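Local coordinates for ectonucleoside triphosphate diphosphohydrolase 4 (Homo sapiens, PDB 6WG5), which belongs to the GDA1/CD39 nucleoside phosphatase family, whose members share the fold of the actin-like ATPase clan, at residues A[286-289]-A[290-293]; A[346-349]-A[350-354]; A[446-449]-A[450-454]. One frame throughout, in Å; residues are numbered along the deposited sequence.

Contact 1: A[286-289]-A[290-293]. With NAG (2-acetamido-2-deoxy-beta-D-glucopyranose), chain B.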
loop_
_atom_site.group_PDB
_atom_site.type_symbol
_atom_site.label_atom_id
_atom_site.label_comp_id
_atom_site.label_asym_id
_atom_site.label_seq_id
_atom_site.Cartn_x
_atom_site.Cartn_y
_atom_site.Cartn_z
ATOM N N ALA A 286 8.615 -15.054 -3.596
ATOM C CA ALA A 286 8.051 -16.386 -3.779
ATOM C C ALA A 286 8.863 -17.187 -4.787
ATOM O O ALA A 286 9.137 -18.373 -4.572
ATOM C CB ALA A 286 6.592 -16.286 -4.221
ATOM N N ARG A 287 9.260 -16.554 -5.894
ATOM C CA ARG A 287 10.064 -17.250 -6.892
ATOM C C ARG A 287 11.401 -17.685 -6.308
ATOM O O ARG A 287 11.892 -18.779 -6.613
ATOM C CB ARG A 287 10.273 -16.353 -8.115
ATOM C CG ARG A 287 11.251 -16.908 -9.152
ATOM C CD ARG A 287 10.712 -18.149 -9.848
ATOM N NE ARG A 287 11.752 -18.829 -10.615
ATOM C CZ ARG A 287 11.559 -19.924 -11.344
ATOM N NH1 ARG A 287 10.354 -20.476 -11.424
ATOM N NH2 ARG A 287 12.576 -20.473 -11.999
ATOM N N GLN A 288 12.007 -16.845 -5.469
ATOM C CA GLN A 288 13.285 -17.207 -4.869
ATOM C C GLN A 288 13.123 -18.359 -3.884
ATOM O O GLN A 288 13.945 -19.281 -3.856
ATOM C CB GLN A 288 13.908 -15.990 -4.181
ATOM C CG GLN A 288 15.298 -16.245 -3.616
ATOM C CD GLN A 288 16.281 -16.707 -4.678
ATOM O OE1 GLN A 288 16.534 -16.003 -5.656
ATOM N NE2 GLN A 288 16.833 -17.903 -4.493
ATOM N N ARG A 289 12.067 -18.324 -3.069
ATOM C CA ARG A 289 11.802 -19.437 -2.163
ATOM C C ARG A 289 11.542 -20.719 -2.943
ATOM O O ARG A 289 11.923 -21.813 -2.507
ATOM C CB ARG A 289 10.612 -19.103 -1.264
ATOM C CG ARG A 289 10.844 -17.917 -0.335
ATOM C CD ARG A 289 9.545 -17.471 0.304
ATOM N NE ARG A 289 8.853 -18.596 0.918
ATOM C CZ ARG A 289 7.541 -18.662 1.113
ATOM N NH1 ARG A 289 7.014 -19.739 1.680
ATOM N NH2 ARG A 289 6.753 -17.664 0.736
ATOM N N TYR A 290 10.896 -20.601 -4.104
ATOM C CA TYR A 290 10.629 -21.768 -4.938
ATOM C C TYR A 290 11.922 -22.335 -5.510
ATOM O O TYR A 290 12.157 -23.548 -5.459
ATOM C CB TYR A 290 9.651 -21.383 -6.051
ATOM C CG TYR A 290 9.389 -22.465 -7.075
ATOM C CD1 TYR A 290 8.725 -23.631 -6.727
ATOM C CD2 TYR A 290 9.788 -22.308 -8.394
ATOM C CE1 TYR A 290 8.478 -24.618 -7.663
ATOM C CE2 TYR A 290 9.544 -23.286 -9.336
ATOM C CZ TYR A 290 8.888 -24.439 -8.966
ATOM O OH TYR A 290 8.647 -25.420 -9.900
ATOM N N GLU A 291 12.783 -21.469 -6.050
ATOM C CA GLU A 291 14.069 -21.931 -6.561
ATOM C C GLU A 291 14.929 -22.523 -5.453
ATOM O O GLU A 291 15.675 -23.478 -5.694
ATOM C CB GLU A 291 14.805 -20.780 -7.249
ATOM C CG GLU A 291 14.142 -20.306 -8.539
ATOM C CD GLU A 291 14.881 -19.155 -9.200
ATOM O OE1 GLU A 291 15.932 -18.733 -8.673
ATOM O OE2 GLU A 291 14.410 -18.671 -10.252
ATOM N N ASP A 292 14.838 -21.976 -4.238
ATOM C CA ASP A 292 15.610 -22.516 -3.124
ATOM C C ASP A 292 15.262 -23.975 -2.866
ATOM O O ASP A 292 16.144 -24.783 -2.555
ATOM C CB ASP A 292 15.375 -21.684 -1.863
ATOM C CG ASP A 292 16.110 -20.357 -1.888
ATOM O OD1 ASP A 292 17.071 -20.217 -2.675
ATOM O OD2 ASP A 292 15.732 -19.455 -1.110
ATOM N N ARG A 293 13.982 -24.336 -2.984
ATOM C CA ARG A 293 13.589 -25.711 -2.702
ATOM C C ARG A 293 13.961 -26.639 -3.853
ATOM O O ARG A 293 14.323 -27.798 -3.624
ATOM C CB ARG A 293 12.089 -25.797 -2.407
ATOM C CG ARG A 293 11.730 -26.983 -1.519
ATOM C CD ARG A 293 10.233 -27.225 -1.428
ATOM N NE ARG A 293 9.590 -26.414 -0.395
ATOM C CZ ARG A 293 8.300 -26.497 -0.073
ATOM N NH1 ARG A 293 7.509 -27.356 -0.706
ATOM N NH2 ARG A 293 7.798 -25.721 0.880
HETATM C C1 NAG B . 7.032 -20.752 5.579
HETATM C C2 NAG B . 8.014 -19.663 6.023
HETATM C C3 NAG B . 9.392 -20.262 6.308
HETATM C C4 NAG B . 9.295 -21.467 7.236
HETATM C C5 NAG B . 8.270 -22.459 6.704
HETATM C C6 NAG B . 8.023 -23.620 7.638
HETATM C C7 NAG B . 7.841 -17.339 5.236
HETATM C C8 NAG B . 8.030 -16.413 4.073
HETATM N N2 NAG B . 8.123 -18.626 5.009
HETATM O O3 NAG B . 10.218 -19.265 6.898
HETATM O O4 NAG B . 10.556 -22.124 7.290
HETATM O O5 NAG B . 7.012 -21.796 6.537
HETATM O O6 NAG B . 6.849 -24.332 7.271
HETATM O O7 NAG B . 7.448 -16.941 6.328
#
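R287 and E291 form an i to i+4 salt bridge, one turn apart on helix 283-296 of this GDA1/CD39-family protein. R287 NE gives E291 OE2 a hydrogen bond of 2.7 Å, and R287 NH2 adds a weak one to the same oxygen. OE2 is met on its anti side. The guanidinium and carboxylate planes stand nearly upright to each other, 87° apart, so the pair is not a flat two-oxygen clasp. The bend at chi2 of R287 (68°) turns its chain along the helix toward E291, whose own chain runs straight beyond CG. R287 NH1 also lies at the edge of the Y290 ring, 3.6 Å from Y290 CD2. R287 has a second charge partner, D319, reached through NH1; D319 also takes a hydrogen bond from Y290 OH. One residue further on, Q288 NE2 bonds D292 OD1 at 3.0 Å. That bond lies in the amide plane but comes from above the carboxylate plane. R289 turns to the glycan: NAG C8 sits 3.7 Å above its guanidinium plane, over the centre. The hydrogen bonds of R289 go to the backbone oxygens of F355 and G280. Around the helix, A286 and R287 pack on helix 436-456, while E291 and D292 touch strand 327-332.

Contact 2: A[346-349]-A[350-354]; sequences DLCR and ETIQP
D346, R349 and E350 make a salt-bridge network on the short helix 345-352, with R349 between the two acids. R349 NH1 and E350 OE2 form a long ion pair at 3.9 Å. The glutamate oxygen is well out of the guanidinium plane, so this link is one of charge alone. The two side chains run side by side and point the same way, with their flat groups 75° apart. A water also bridges them: it donates to E350 OE2 and accepts weakly from R349 NH2. The firmer bond is to D346, where R349 NH2 reaches OD1 at 3.0 Å. OD1 lies in the guanidinium plane, yet the nitrogen comes from above the carboxylate plane. The strongest partner of R349 is E451 on helix 436-456, and D346 is paired with K411.

On another side of the helix, T351 returns its hydroxyl to the backbone. OG1 lies beside its own backbone N (chi1 -52°), which sets it 2.7 Å from L347 O. T351 N bonds the same oxygen at 3.1 Å. The two donors reach L347 O from opposite faces of its carbonyl plane, so one oxygen holds both the helix turn and the side chain. The backbone bond from I352 N to C348 O follows. I352 CG2 also packs against C348 SG at 4.3 Å. That sulfur is in the disulfide with C321, which ties this helix to the loop carrying P320. L347 touches P320, T351 faces helix 283-296, and I352 and R349 face helix 436-456, through F444 and F450 respectively.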
loop_
_atom_site.group_PDB
_atom_site.type_symbol
_atom_site.label_atom_id
_atom_site.label_comp_id
_atom_site.label_asym_id
_atom_site.label_seq_id
_atom_site.Cartn_x
_atom_site.Cartn_y
_atom_site.Cartn_z
ATOM N N ASP A 346 -1.451 -24.282 -14.942
ATOM C CA ASP A 346 -2.205 -24.995 -13.915
ATOM C C ASP A 346 -1.291 -25.846 -13.043
ATOM O O ASP A 346 -1.515 -25.968 -11.833
ATOM C CB ASP A 346 -3.287 -25.860 -14.561
ATOM C CG ASP A 346 -4.441 -25.041 -15.108
ATOM O OD1 ASP A 346 -4.771 -23.993 -14.509
ATOM O OD2 ASP A 346 -5.020 -25.448 -16.137
ATOM N N LEU A 347 -0.258 -26.448 -13.633
ATOM C CA LEU A 347 0.670 -27.248 -12.843
ATOM C C LEU A 347 1.566 -26.365 -11.983
ATOM O O LEU A 347 1.989 -26.778 -10.897
ATOM C CB LEU A 347 1.509 -28.136 -13.763
ATOM C CG LEU A 347 2.516 -29.076 -13.098
ATOM C CD1 LEU A 347 1.833 -29.999 -12.101
ATOM C CD2 LEU A 347 3.252 -29.886 -14.154
ATOM N N CYS A 348 1.861 -25.149 -12.446
ATOM C CA CYS A 348 2.608 -24.205 -11.624
ATOM C C CYS A 348 1.831 -23.840 -10.366
ATOM O O CYS A 348 2.403 -23.762 -9.272
ATOM C CB CYS A 348 2.932 -22.948 -12.432
ATOM S SG CYS A 348 3.853 -21.709 -11.507
ATOM N N ARG A 349 0.521 -23.610 -10.503
ATOM C CA ARG A 349 -0.291 -23.238 -9.349
ATOM C C ARG A 349 -0.246 -24.311 -8.271
ATOM O O ARG A 349 -0.129 -23.998 -7.081
ATOM C CB ARG A 349 -1.734 -22.977 -9.783
ATOM C CG ARG A 349 -1.906 -21.752 -10.658
ATOM C CD ARG A 349 -3.370 -21.381 -10.824
ATOM N NE ARG A 349 -4.141 -22.427 -11.493
ATOM C CZ ARG A 349 -4.836 -23.375 -10.871
ATOM N NH1 ARG A 349 -4.872 -23.434 -9.547
ATOM N NH2 ARG A 349 -5.502 -24.274 -11.581
ATOM N N GLU A 350 -0.339 -25.584 -8.664
ATOM C CA GLU A 350 -0.286 -26.661 -7.682
ATOM C C GLU A 350 1.087 -26.760 -7.037
ATOM O O GLU A 350 1.191 -27.085 -5.849
ATOM C CB GLU A 350 -0.652 -27.993 -8.340
ATOM C CG GLU A 350 -1.994 -27.988 -9.051
ATOM C CD GLU A 350 -3.139 -27.585 -8.139
ATOM O OE1 GLU A 350 -2.988 -27.701 -6.904
ATOM O OE2 GLU A 350 -4.189 -27.151 -8.658
ATOM N N THR A 351 2.146 -26.479 -7.796
ATOM C CA THR A 351 3.498 -26.637 -7.272
ATOM C C THR A 351 3.806 -25.594 -6.204
ATOM O O THR A 351 4.482 -25.897 -5.214
ATOM C CB THR A 351 4.512 -26.544 -8.411
ATOM O OG1 THR A 351 4.141 -27.454 -9.455
ATOM C CG2 THR A 351 5.906 -26.891 -7.918
ATOM N N ILE A 352 3.322 -24.361 -6.385
ATOM C CA ILE A 352 3.675 -23.263 -5.490
ATOM C C ILE A 352 2.723 -23.135 -4.310
ATOM O O ILE A 352 2.943 -22.277 -3.444
ATOM C CB ILE A 352 3.734 -21.930 -6.267
ATOM C CG1 ILE A 352 2.359 -21.584 -6.851
ATOM C CG2 ILE A 352 4.799 -22.015 -7.359
ATOM C CD1 ILE A 352 2.334 -20.306 -7.663
ATOM N N GLN A 353 1.677 -23.958 -4.246
ATOM C CA GLN A 353 0.767 -23.957 -3.101
ATOM C C GLN A 353 1.487 -23.965 -1.759
ATOM O O GLN A 353 1.191 -23.099 -0.921
ATOM C CB GLN A 353 -0.172 -25.167 -3.201
ATOM C CG GLN A 353 -1.373 -24.954 -4.095
ATOM C CD GLN A 353 -2.453 -24.140 -3.423
ATOM O OE1 GLN A 353 -2.762 -23.030 -3.847
ATOM N NE2 GLN A 353 -3.034 -24.690 -2.363
ATOM N N PRO A 354 2.416 -24.884 -1.486
ATOM C CA PRO A 354 3.034 -24.928 -0.150
ATOM C C PRO A 354 3.641 -23.613 0.296
ATOM O O PRO A 354 3.691 -23.337 1.502
ATOM C CB PRO A 354 4.112 -26.012 -0.302
ATOM C CG PRO A 354 3.652 -26.857 -1.435
ATOM C CD PRO A 354 2.933 -25.941 -2.372
HETATM O O HOH W 1 -5.920 -27.228 -11.247
#

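Contact 3: A[446-449]-A[450-454]; sequences SAWM and FEVFH
W448 has its CG anti to the backbone N (chi1 180°), and V452 has CG1 in the same position (chi1 172°). The second methyl of V452, CG2, therefore lies beside the valine nitrogen, which brings it to one face of the indole. This makes an i to i+4 CH-pi contact along helix 436-456, a long helix of this actin-like ATPase fold; the residues meeting here are buried. CG2 sits over one face of the indole, 3.5 Å from the centroid of the five-membered ring and 19° off its normal. W448 NE1 is also hydrogen-bonded, to the backbone oxygen of F281. The helix backbone supports the pair: V452 N bonds W448 O at 2.9 Å, almost straight, with an N-H...O angle of 168°. One residue earlier, E451 N bonds A447 O. The carboxylate of E451 leads away from this pair, to R349 of helix 345-352 and to R455. The turn widens to a pi type at 452-454. W448 and V452 both rest on M225 of strand 221-225, so the helix lies against a sheet. Within 450-454, H454 CD2 lies 3.4 Å above one face of the F450 ring, offset toward its rim.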
loop_
_atom_site.group_PDB
_atom_site.type_symbol
_atom_site.label_atom_id
_atom_site.label_comp_id
_atom_site.label_asym_id
_atom_site.label_seq_id
_atom_site.Cartn_x
_atom_site.Cartn_y
_atom_site.Cartn_z
ATOM N N SER A 446 2.120 -14.675 -12.300
ATOM C CA SER A 446 0.686 -14.707 -12.569
ATOM C C SER A 446 0.008 -15.820 -11.781
ATOM O O SER A 446 -1.093 -15.633 -11.250
ATOM C CB SER A 446 0.435 -14.882 -14.067
ATOM O OG SER A 446 0.929 -16.126 -14.523
ATOM N N ALA A 447 0.654 -16.986 -11.690
ATOM C CA ALA A 447 0.093 -18.094 -10.921
ATOM C C ALA A 447 0.143 -17.807 -9.428
ATOM O O ALA A 447 -0.813 -18.100 -8.699
ATOM C CB ALA A 447 0.848 -19.380 -11.238
ATOM N N TRP A 448 1.255 -17.249 -8.951
ATOM C CA TRP A 448 1.348 -16.850 -7.553
ATOM C C TRP A 448 0.282 -15.813 -7.219
ATOM O O TRP A 448 -0.403 -15.915 -6.195
ATOM C CB TRP A 448 2.749 -16.311 -7.267
ATOM C CG TRP A 448 2.956 -15.862 -5.857
ATOM C CD1 TRP A 448 3.096 -14.578 -5.419
ATOM C CD2 TRP A 448 3.053 -16.695 -4.695
ATOM N NE1 TRP A 448 3.279 -14.559 -4.056
ATOM C CE2 TRP A 448 3.254 -15.845 -3.588
ATOM C CE3 TRP A 448 2.991 -18.075 -4.484
ATOM C CZ2 TRP A 448 3.387 -16.328 -2.290
ATOM C CZ3 TRP A 448 3.128 -18.555 -3.194
ATOM C CH2 TRP A 448 3.323 -17.683 -2.113
ATOM N N MET A 449 0.122 -14.812 -8.084
ATOM C CA MET A 449 -0.938 -13.825 -7.898
ATOM C C MET A 449 -2.296 -14.505 -7.780
ATOM O O MET A 449 -3.091 -14.190 -6.889
ATOM C CB MET A 449 -0.934 -12.839 -9.068
ATOM C CG MET A 449 -1.692 -11.549 -8.809
ATOM S SD MET A 449 -2.649 -10.998 -10.240
ATOM C CE MET A 449 -4.118 -12.002 -10.055
ATOM N N PHE A 450 -2.572 -15.453 -8.678
ATOM C CA PHE A 450 -3.875 -16.108 -8.699
ATOM C C PHE A 450 -4.125 -16.889 -7.415
ATOM O O PHE A 450 -5.236 -16.868 -6.873
ATOM C CB PHE A 450 -3.964 -17.030 -9.915
ATOM C CG PHE A 450 -5.300 -17.698 -10.073
ATOM C CD1 PHE A 450 -6.299 -17.108 -10.823
ATOM C CD2 PHE A 450 -5.553 -18.920 -9.474
ATOM C CE1 PHE A 450 -7.529 -17.720 -10.970
ATOM C CE2 PHE A 450 -6.780 -19.538 -9.616
ATOM C CZ PHE A 450 -7.769 -18.937 -10.368
ATOM N N GLU A 451 -3.102 -17.587 -6.915
ATOM C CA GLU A 451 -3.278 -18.446 -5.750
ATOM C C GLU A 451 -3.334 -17.642 -4.457
ATOM O O GLU A 451 -4.176 -17.915 -3.595
ATOM C CB GLU A 451 -2.149 -19.475 -5.687
ATOM C CG GLU A 451 -2.268 -20.577 -6.723
ATOM C CD GLU A 451 -3.487 -21.449 -6.500
ATOM O OE1 GLU A 451 -3.969 -21.512 -5.351
ATOM O OE2 GLU A 451 -3.972 -22.068 -7.470
ATOM N N VAL A 452 -2.437 -16.669 -4.291
ATOM C CA VAL A 452 -2.501 -15.786 -3.129
ATOM C C VAL A 452 -3.892 -15.181 -3.007
ATOM O O VAL A 452 -4.458 -15.090 -1.911
ATOM C CB VAL A 452 -1.418 -14.696 -3.233
ATOM C CG1 VAL A 452 -1.584 -13.643 -2.139
ATOM C CG2 VAL A 452 -0.037 -15.319 -3.159
ATOM N N PHE A 453 -4.466 -14.769 -4.136
ATOM C CA PHE A 453 -5.759 -14.094 -4.122
ATOM C C PHE A 453 -6.886 -15.061 -3.781
ATOM O O PHE A 453 -7.655 -14.827 -2.841
ATOM C CB PHE A 453 -5.995 -13.434 -5.484
ATOM C CG PHE A 453 -7.249 -12.608 -5.563
ATOM C CD1 PHE A 453 -7.411 -11.486 -4.766
ATOM C CD2 PHE A 453 -8.252 -12.937 -6.459
ATOM C CE1 PHE A 453 -8.560 -10.719 -4.847
ATOM C CE2 PHE A 453 -9.403 -12.174 -6.546
ATOM C CZ PHE A 453 -9.556 -11.063 -5.740
ATOM N N HIS A 454 -6.995 -16.163 -4.524
ATOM C CA HIS A 454 -8.172 -17.020 -4.442
ATOM C C HIS A 454 -8.081 -18.100 -3.373
ATOM O O HIS A 454 -9.123 -18.622 -2.964
ATOM C CB HIS A 454 -8.436 -17.682 -5.795
ATOM C CG HIS A 454 -8.968 -16.741 -6.829
ATOM N ND1 HIS A 454 -10.199 -16.133 -6.716
ATOM C CD2 HIS A 454 -8.437 -16.302 -7.993
ATOM C CE1 HIS A 454 -10.402 -15.356 -7.764
ATOM N NE2 HIS A 454 -9.348 -15.443 -8.556
#

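Overall arrangement
The three contacts sit on three helices packed together on one side of the chain's centre. Contacts 2 and 3 are closest, centres about 10 Å apart, and meet through a salt bridge of 2.6 Å from R349 NH1 to E451 OE2. Contacts 1 and 2 have centres about 12 Å apart and touch where Y290 CE1 lies 3.4 Å from T351 CG2. Contacts 1 and 3 have centres about 15 Å apart and meet at A286 CB and W448 CE2, 3.4 Å apart. Contact 1 touches NAG directly, through R289; the W448 side chain of contact 3 is about 8 Å from the same NAG at nearest atoms. It belongs to an attached glycan, not a binding pocket.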